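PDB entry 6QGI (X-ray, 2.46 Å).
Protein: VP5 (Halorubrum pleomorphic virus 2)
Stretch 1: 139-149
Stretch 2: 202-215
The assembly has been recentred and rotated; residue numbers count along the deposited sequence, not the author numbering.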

ATOM      1  N   LYS A 139     -25.121 -16.830   5.811  1.00 29.14           N
ATOM      2  CA  LYS A 139     -24.287 -15.636   5.993  1.00 27.66           C
ATOM      3  C   LYS A 139     -23.772 -15.478   7.433  1.00 31.81           C
ATOM      4  O   LYS A 139     -22.628 -15.065   7.617  1.00 30.85           O
ATOM      5  CB  LYS A 139     -25.032 -14.371   5.552  1.00 29.74           C
ATOM      6  CG  LYS A 139     -25.207 -14.275   4.041  1.00 33.90           C
ATOM      7  CD  LYS A 139     -25.909 -12.997   3.625  1.00 36.88           C
ATOM      8  CE  LYS A 139     -26.247 -13.024   2.160  1.00 43.09           C
ATOM      9  NZ  LYS A 139     -27.126 -11.893   1.777  1.00 52.75           N
ATOM     10  N   GLY A 140     -24.587 -15.862   8.414  1.00 29.38           N
ATOM     11  CA  GLY A 140     -24.256 -15.777   9.833  1.00 29.24           C
ATOM     12  C   GLY A 140     -23.169 -16.714  10.324  1.00 32.94           C
ATOM     13  O   GLY A 140     -22.668 -16.536  11.436  1.00 32.97           O
ATOM     14  N   ASP A 141     -22.792 -17.715   9.509  1.00 29.04           N
ATOM     15  CA  ASP A 141     -21.747 -18.692   9.840  1.00 28.11           C
ATOM     16  C   ASP A 141     -20.356 -18.191   9.424  1.00 30.13           C
ATOM     17  O   ASP A 141     -19.348 -18.722   9.909  1.00 29.79           O
ATOM     18  CB  ASP A 141     -22.042 -20.051   9.182  1.00 30.62           C
ATOM     19  CG  ASP A 141     -23.358 -20.674   9.612  1.00 42.75           C
ATOM     20  OD1 ASP A 141     -23.516 -20.955  10.821  1.00 44.16           O
ATOM     21  OD2 ASP A 141     -24.228 -20.885   8.738  1.00 48.49           O
ATOM     22  N   VAL A 142     -20.300 -17.176   8.532  1.00 24.49           N
ATOM     23  CA  VAL A 142     -19.037 -16.611   8.049  1.00 22.75           C
ATOM     24  C   VAL A 142     -18.922 -15.109   8.416  1.00 24.31           C
ATOM     25  O   VAL A 142     -17.803 -14.620   8.580  1.00 22.92           O
ATOM     26  CB  VAL A 142     -18.780 -16.865   6.534  1.00 27.01           C
ATOM     27  CG1 VAL A 142     -18.557 -18.347   6.257  1.00 27.26           C
ATOM     28  CG2 VAL A 142     -19.907 -16.326   5.654  1.00 27.53           C
ATOM     29  N   PHE A 143     -20.067 -14.400   8.564  1.00 19.91           N
ATOM     30  CA  PHE A 143     -20.125 -12.974   8.916  1.00 18.53           C
ATOM     31  C   PHE A 143     -20.694 -12.750  10.315  1.00 21.32           C
ATOM     32  O   PHE A 143     -21.554 -13.515  10.748  1.00 22.14           O
ATOM     33  CB  PHE A 143     -20.958 -12.181   7.894  1.00 20.35           C
ATOM     34  CG  PHE A 143     -20.384 -12.165   6.501  1.00 20.93           C
ATOM     35  CD1 PHE A 143     -19.328 -11.322   6.174  1.00 22.87           C
ATOM     36  CD2 PHE A 143     -20.914 -12.976   5.506  1.00 23.45           C
ATOM     37  CE1 PHE A 143     -18.803 -11.304   4.879  1.00 23.11           C
ATOM     38  CE2 PHE A 143     -20.371 -12.977   4.218  1.00 25.33           C
ATOM     39  CZ  PHE A 143     -19.323 -12.140   3.912  1.00 22.41           C
ATOM     40  N   LEU A 144     -20.226 -11.687  11.017  1.00 16.81           N
ATOM     41  CA  LEU A 144     -20.689 -11.326  12.365  1.00 16.62           C
ATOM     42  C   LEU A 144     -22.195 -11.019  12.354  1.00 22.08           C
ATOM     43  O   LEU A 144     -22.921 -11.499  13.222  1.00 22.29           O
ATOM     44  CB  LEU A 144     -19.889 -10.133  12.918  1.00 15.72           C
ATOM     45  CG  LEU A 144     -20.180  -9.707  14.361  1.00 20.59           C
ATOM     46  CD1 LEU A 144     -19.606 -10.687  15.364  1.00 20.37           C
ATOM     47  CD2 LEU A 144     -19.648  -8.326  14.635  1.00 21.99           C
ATOM     48  N   MET A 145     -22.651 -10.243  11.344  1.00 19.81           N
ATOM     49  CA  MET A 145     -24.048  -9.866  11.078  1.00 20.87           C
ATOM     50  C   MET A 145     -24.645  -9.061  12.227  1.00 26.45           C
ATOM     51  O   MET A 145     -25.853  -9.114  12.459  1.00 27.14           O
ATOM     52  CB  MET A 145     -24.921 -11.106  10.772  1.00 23.93           C
ATOM     53  CG  MET A 145     -24.406 -11.950   9.619  1.00 26.89           C
ATOM     54  SD  MET A 145     -24.619 -11.160   8.017  1.00 30.91           S
ATOM     55  CE  MET A 145     -26.329 -11.577   7.684  1.00 29.32           C
ATOM     56  N   LEU A 146     -23.797  -8.297  12.924  1.00 23.50           N
ATOM     57  CA  LEU A 146     -24.217  -7.455  14.038  1.00 24.50           C
ATOM     58  C   LEU A 146     -24.125  -5.986  13.684  1.00 29.91           C
ATOM     59  O   LEU A 146     -23.351  -5.604  12.803  1.00 29.12           O
ATOM     60  CB  LEU A 146     -23.368  -7.722  15.299  1.00 23.90           C
ATOM     61  CG  LEU A 146     -23.535  -9.048  16.028  1.00 28.29           C
ATOM     62  CD1 LEU A 146     -22.651  -9.085  17.249  1.00 27.92           C
ATOM     63  CD2 LEU A 146     -24.976  -9.292  16.439  1.00 31.53           C
ATOM     64  N   ASN A 147     -24.898  -5.160  14.396  1.00 28.14           N
ATOM     65  CA  ASN A 147     -24.868  -3.707  14.257  1.00 28.56           C
ATOM     66  C   ASN A 147     -24.319  -3.106  15.570  1.00 33.80           C
ATOM     67  O   ASN A 147     -23.852  -3.860  16.434  1.00 33.30           O
ATOM     68  CB  ASN A 147     -26.250  -3.145  13.873  1.00 28.78           C
ATOM     69  CG  ASN A 147     -27.387  -3.504  14.803  1.00 42.60           C
ATOM     70  OD1 ASN A 147     -27.240  -3.575  16.028  1.00 32.90           O
ATOM     71  ND2 ASN A 147     -28.563  -3.718  14.230  1.00 32.54           N
ATOM     72  N   GLY A 148     -24.376  -1.779  15.699  1.00 31.40           N
ATOM     73  CA  GLY A 148     -23.914  -1.044  16.876  1.00 31.86           C
ATOM     74  C   GLY A 148     -24.569  -1.449  18.184  1.00 38.09           C
ATOM     75  O   GLY A 148     -23.913  -1.438  19.228  1.00 38.09           O
ATOM     76  N   SER A 149     -25.864  -1.842  18.126  1.00 36.15           N
ATOM     77  CA  SER A 149     -26.683  -2.291  19.261  1.00 37.38           C
ATOM     78  C   SER A 149     -26.409  -3.764  19.644  1.00 41.99           C
ATOM     79  O   SER A 149     -27.055  -4.283  20.558  1.00 43.09           O
ATOM     80  CB  SER A 149     -28.166  -2.130  18.931  1.00 42.08           C
ATOM     81  OG  SER A 149     -28.526  -0.781  18.692  1.00 52.67           O
ATOM     82  N   ASP A 202     -25.299   6.136  12.852  1.00 35.67           N
ATOM     83  CA  ASP A 202     -26.143   5.675  13.963  1.00 36.44           C
ATOM     84  C   ASP A 202     -25.761   4.235  14.395  1.00 39.16           C
ATOM     85  O   ASP A 202     -24.754   3.702  13.920  1.00 38.14           O
ATOM     86  CB  ASP A 202     -27.633   5.763  13.573  1.00 39.92           C
ATOM     87  CG  ASP A 202     -28.063   4.756  12.528  1.00 53.69           C
ATOM     88  OD1 ASP A 202     -27.550   4.822  11.394  1.00 54.81           O
ATOM     89  OD2 ASP A 202     -28.914   3.903  12.843  1.00 61.28           O
ATOM     90  N   LEU A 203     -26.557   3.612  15.292  1.00 35.22           N
ATOM     91  CA  LEU A 203     -26.287   2.253  15.780  1.00 34.08           C
ATOM     92  C   LEU A 203     -26.807   1.157  14.817  1.00 36.61           C
ATOM     93  O   LEU A 203     -26.564  -0.027  15.056  1.00 35.39           O
ATOM     94  CB  LEU A 203     -26.865   2.037  17.193  1.00 35.04           C
ATOM     95  CG  LEU A 203     -26.208   2.794  18.352  1.00 39.30           C
ATOM     96  CD1 LEU A 203     -27.089   2.744  19.583  1.00 40.88           C
ATOM     97  CD2 LEU A 203     -24.827   2.235  18.686  1.00 39.73           C
ATOM     98  N   GLY A 204     -27.485   1.559  13.742  1.00 33.17           N
ATOM     99  CA  GLY A 204     -28.000   0.640  12.731  1.00 33.16           C
ATOM    100  C   GLY A 204     -26.928   0.147  11.779  1.00 35.99           C
ATOM    101  O   GLY A 204     -27.146  -0.821  11.045  1.00 35.55           O
ATOM    102  N   ASP A 205     -25.770   0.821  11.769  1.00 31.78           N
ATOM    103  CA  ASP A 205     -24.632   0.471  10.916  1.00 30.41           C
ATOM    104  C   ASP A 205     -23.930  -0.780  11.418  1.00 32.24           C
ATOM    105  O   ASP A 205     -23.978  -1.053  12.620  1.00 32.41           O
ATOM    106  CB  ASP A 205     -23.641   1.646  10.848  1.00 32.01           C
ATOM    107  CG  ASP A 205     -24.203   2.879  10.177  1.00 48.62           C
ATOM    108  OD1 ASP A 205     -25.384   2.859   9.795  1.00 52.79           O
ATOM    109  OD2 ASP A 205     -23.465   3.865  10.045  1.00 52.54           O
ATOM    110  N   LEU A 206     -23.257  -1.522  10.506  1.00 26.75           N
ATOM    111  CA  LEU A 206     -22.479  -2.722  10.844  1.00 25.36           C
ATOM    112  C   LEU A 206     -21.571  -2.390  12.025  1.00 28.17           C
ATOM    113  O   LEU A 206     -20.918  -1.343  12.001  1.00 27.54           O
ATOM    114  CB  LEU A 206     -21.641  -3.218   9.643  1.00 24.30           C
ATOM    115  CG  LEU A 206     -22.379  -3.807   8.445  1.00 28.81           C
ATOM    116  CD1 LEU A 206     -21.457  -3.929   7.255  1.00 27.68           C
ATOM    117  CD2 LEU A 206     -22.993  -5.164   8.765  1.00 31.21           C
ATOM    118  N   LYS A 207     -21.597  -3.224  13.079  1.00 23.91           N
ATOM    119  CA  LYS A 207     -20.870  -3.034  14.335  1.00 23.14           C
ATOM    120  C   LYS A 207     -19.487  -2.406  14.148  1.00 25.61           C
ATOM    121  O   LYS A 207     -19.106  -1.540  14.933  1.00 26.54           O
ATOM    122  CB  LYS A 207     -20.721  -4.369  15.087  1.00 25.34           C
ATOM    123  CG  LYS A 207     -20.419  -4.198  16.569  1.00 31.94           C
ATOM    124  CD  LYS A 207     -19.826  -5.445  17.172  1.00 35.59           C
ATOM    125  CE  LYS A 207     -19.245  -5.154  18.529  1.00 42.59           C
ATOM    126  NZ  LYS A 207     -18.559  -6.341  19.093  1.00 50.77           N
ATOM    127  N   ASN A 208     -18.757  -2.825  13.110  1.00 19.60           N
ATOM    128  CA  ASN A 208     -17.405  -2.357  12.862  1.00 17.72           C
ATOM    129  C   ASN A 208     -17.268  -1.659  11.513  1.00 21.07           C
ATOM    130  O   ASN A 208     -16.171  -1.605  10.962  1.00 19.30           O
ATOM    131  CB  ASN A 208     -16.440  -3.535  12.963  1.00 16.04           C
ATOM    132  CG  ASN A 208     -16.571  -4.333  14.229  1.00 27.81           C
ATOM    133  OD1 ASN A 208     -16.751  -3.791  15.322  1.00 20.29           O
ATOM    134  ND2 ASN A 208     -16.491  -5.642  14.108  1.00 21.58           N
ATOM    135  N   GLY A 209     -18.372  -1.105  11.018  1.00 19.68           N
ATOM    136  CA  GLY A 209     -18.434  -0.336   9.782  1.00 20.06           C
ATOM    137  C   GLY A 209     -18.615  -1.154   8.529  1.00 25.71           C
ATOM    138  O   GLY A 209     -19.590  -0.975   7.794  1.00 26.70           O
ATOM    139  N   GLY A 210     -17.637  -2.009   8.275  1.00 22.08           N
ATOM    140  CA  GLY A 210     -17.620  -2.922   7.144  1.00 21.59           C
ATOM    141  C   GLY A 210     -17.902  -4.333   7.605  1.00 25.25           C
ATOM    142  O   GLY A 210     -17.910  -4.588   8.819  1.00 25.65           O
ATOM    143  N   PRO A 211     -18.164  -5.280   6.670  1.00 21.23           N
ATOM    144  CA  PRO A 211     -18.447  -6.664   7.095  1.00 20.86           C
ATOM    145  C   PRO A 211     -17.316  -7.274   7.915  1.00 23.20           C
ATOM    146  O   PRO A 211     -16.140  -7.019   7.656  1.00 22.26           O
ATOM    147  CB  PRO A 211     -18.628  -7.427   5.779  1.00 22.88           C
ATOM    148  CG  PRO A 211     -18.842  -6.398   4.736  1.00 27.68           C
ATOM    149  CD  PRO A 211     -18.200  -5.140   5.199  1.00 22.94           C
ATOM    150  N   THR A 212     -17.683  -8.060   8.924  1.00 20.16           N
ATOM    151  CA  THR A 212     -16.723  -8.742   9.782  1.00 19.02           C
ATOM    152  C   THR A 212     -16.732 -10.212   9.379  1.00 22.29           C
ATOM    153  O   THR A 212     -17.732 -10.904   9.572  1.00 20.34           O
ATOM    154  CB  THR A 212     -17.044  -8.478  11.256  1.00 23.18           C
ATOM    155  OG1 THR A 212     -16.857  -7.092  11.517  1.00 23.86           O
ATOM    156  CG2 THR A 212     -16.188  -9.287  12.205  1.00 17.96           C
ATOM    157  N   VAL A 213     -15.635 -10.664   8.763  1.00 20.82           N
ATOM    158  CA  VAL A 213     -15.495 -12.056   8.333  1.00 21.71           C
ATOM    159  C   VAL A 213     -14.810 -12.829   9.451  1.00 27.09           C
ATOM    160  O   VAL A 213     -13.743 -12.434   9.911  1.00 26.34           O
ATOM    161  CB  VAL A 213     -14.762 -12.207   6.979  1.00 25.28           C
ATOM    162  CG1 VAL A 213     -14.642 -13.672   6.583  1.00 25.34           C
ATOM    163  CG2 VAL A 213     -15.483 -11.432   5.887  1.00 25.52           C
ATOM    164  N   GLN A 214     -15.434 -13.916   9.890  1.00 25.74           N
ATOM    165  CA  GLN A 214     -14.903 -14.748  10.958  1.00 26.30           C
ATOM    166  C   GLN A 214     -14.680 -16.191  10.500  1.00 29.77           C
ATOM    167  O   GLN A 214     -15.443 -16.707   9.684  1.00 29.51           O
ATOM    168  CB  GLN A 214     -15.834 -14.705  12.187  1.00 28.75           C
ATOM    169  CG  GLN A 214     -17.276 -15.175  11.938  1.00 52.20           C
ATOM    170  CD  GLN A 214     -18.128 -15.130  13.181  1.00 71.90           C
ATOM    171  OE1 GLN A 214     -17.922 -14.310  14.086  1.00 63.36           O
ATOM    172  NE2 GLN A 214     -19.127 -16.002  13.239  1.00 68.89           N
ATOM    173  N   TYR A 215     -13.622 -16.825  11.035  1.00 26.29           N
ATOM    174  CA  TYR A 215     -13.254 -18.228  10.826  1.00 26.20           C
ATOM    175  C   TYR A 215     -12.282 -18.695  11.917  1.00 30.85           C
ATOM    176  O   TYR A 215     -11.250 -18.059  12.153  1.00 30.48           O
ATOM    177  CB  TYR A 215     -12.661 -18.489   9.421  1.00 26.58           C
ATOM    178  CG  TYR A 215     -12.062 -19.873   9.242  1.00 28.14           C
ATOM    179  CD1 TYR A 215     -12.877 -20.995   9.104  1.00 30.45           C
ATOM    180  CD2 TYR A 215     -10.684 -20.062   9.213  1.00 28.63           C
ATOM    181  CE1 TYR A 215     -12.333 -22.272   8.968  1.00 31.56           C
ATOM    182  CE2 TYR A 215     -10.128 -21.334   9.069  1.00 29.78           C
ATOM    183  CZ  TYR A 215     -10.956 -22.437   8.948  1.00 37.24           C
ATOM    184  OH  TYR A 215     -10.411 -23.690   8.812  1.00 38.50           O
TER

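All five hydrogen bonds between the stretches run backbone to backbone, at two separate sites. At the first, a single bridge pairs Phe 143 with Val 213: Gln 214 N donates to Val 142 O (2.8 Å, nearly straight) and Leu 144 N donates to Thr 212 O (3.0 Å). Each carbonyl is used twice, since Val 213 CA lies 3.5 Å from Val 142 O and Phe 143 CA 3.2 Å from Thr 212 O, both as CA-H...O contacts. At the second, Asn 147 bridges Leu 206. Lys 207 N reaches Leu 146 O at 3.0 Å, almost linear, whereas Gly 148 N makes two weak bonds, to Leu 203 O (2.9 Å) and Asp 205 O (3.2 Å). Glycine suits this place: a CB on Gly 148 would sit 2.8 Å from Leu 203 CD2.

The stretches bury 792 Å² between them, both sides summed. Apolar packing centres on buried Phe 143. Its CA-to-CB bond points away, yet the ring returns, with CE1 3.5 Å from Val 213 CG2 and CD1 4.0 Å from Pro 211 CB. Leu 144, sideways to the other stretch, lays CD2 3.8 Å from the aliphatic CD of Lys 207, whose extended chain leads its end away.

Within the second stretch, Gly 209 N to Leu 206 O (2.7 Å) closes a type I turn from Leu 206 to Gly 209, and Gly 209, at positive phi, occupies a position that favours glycine.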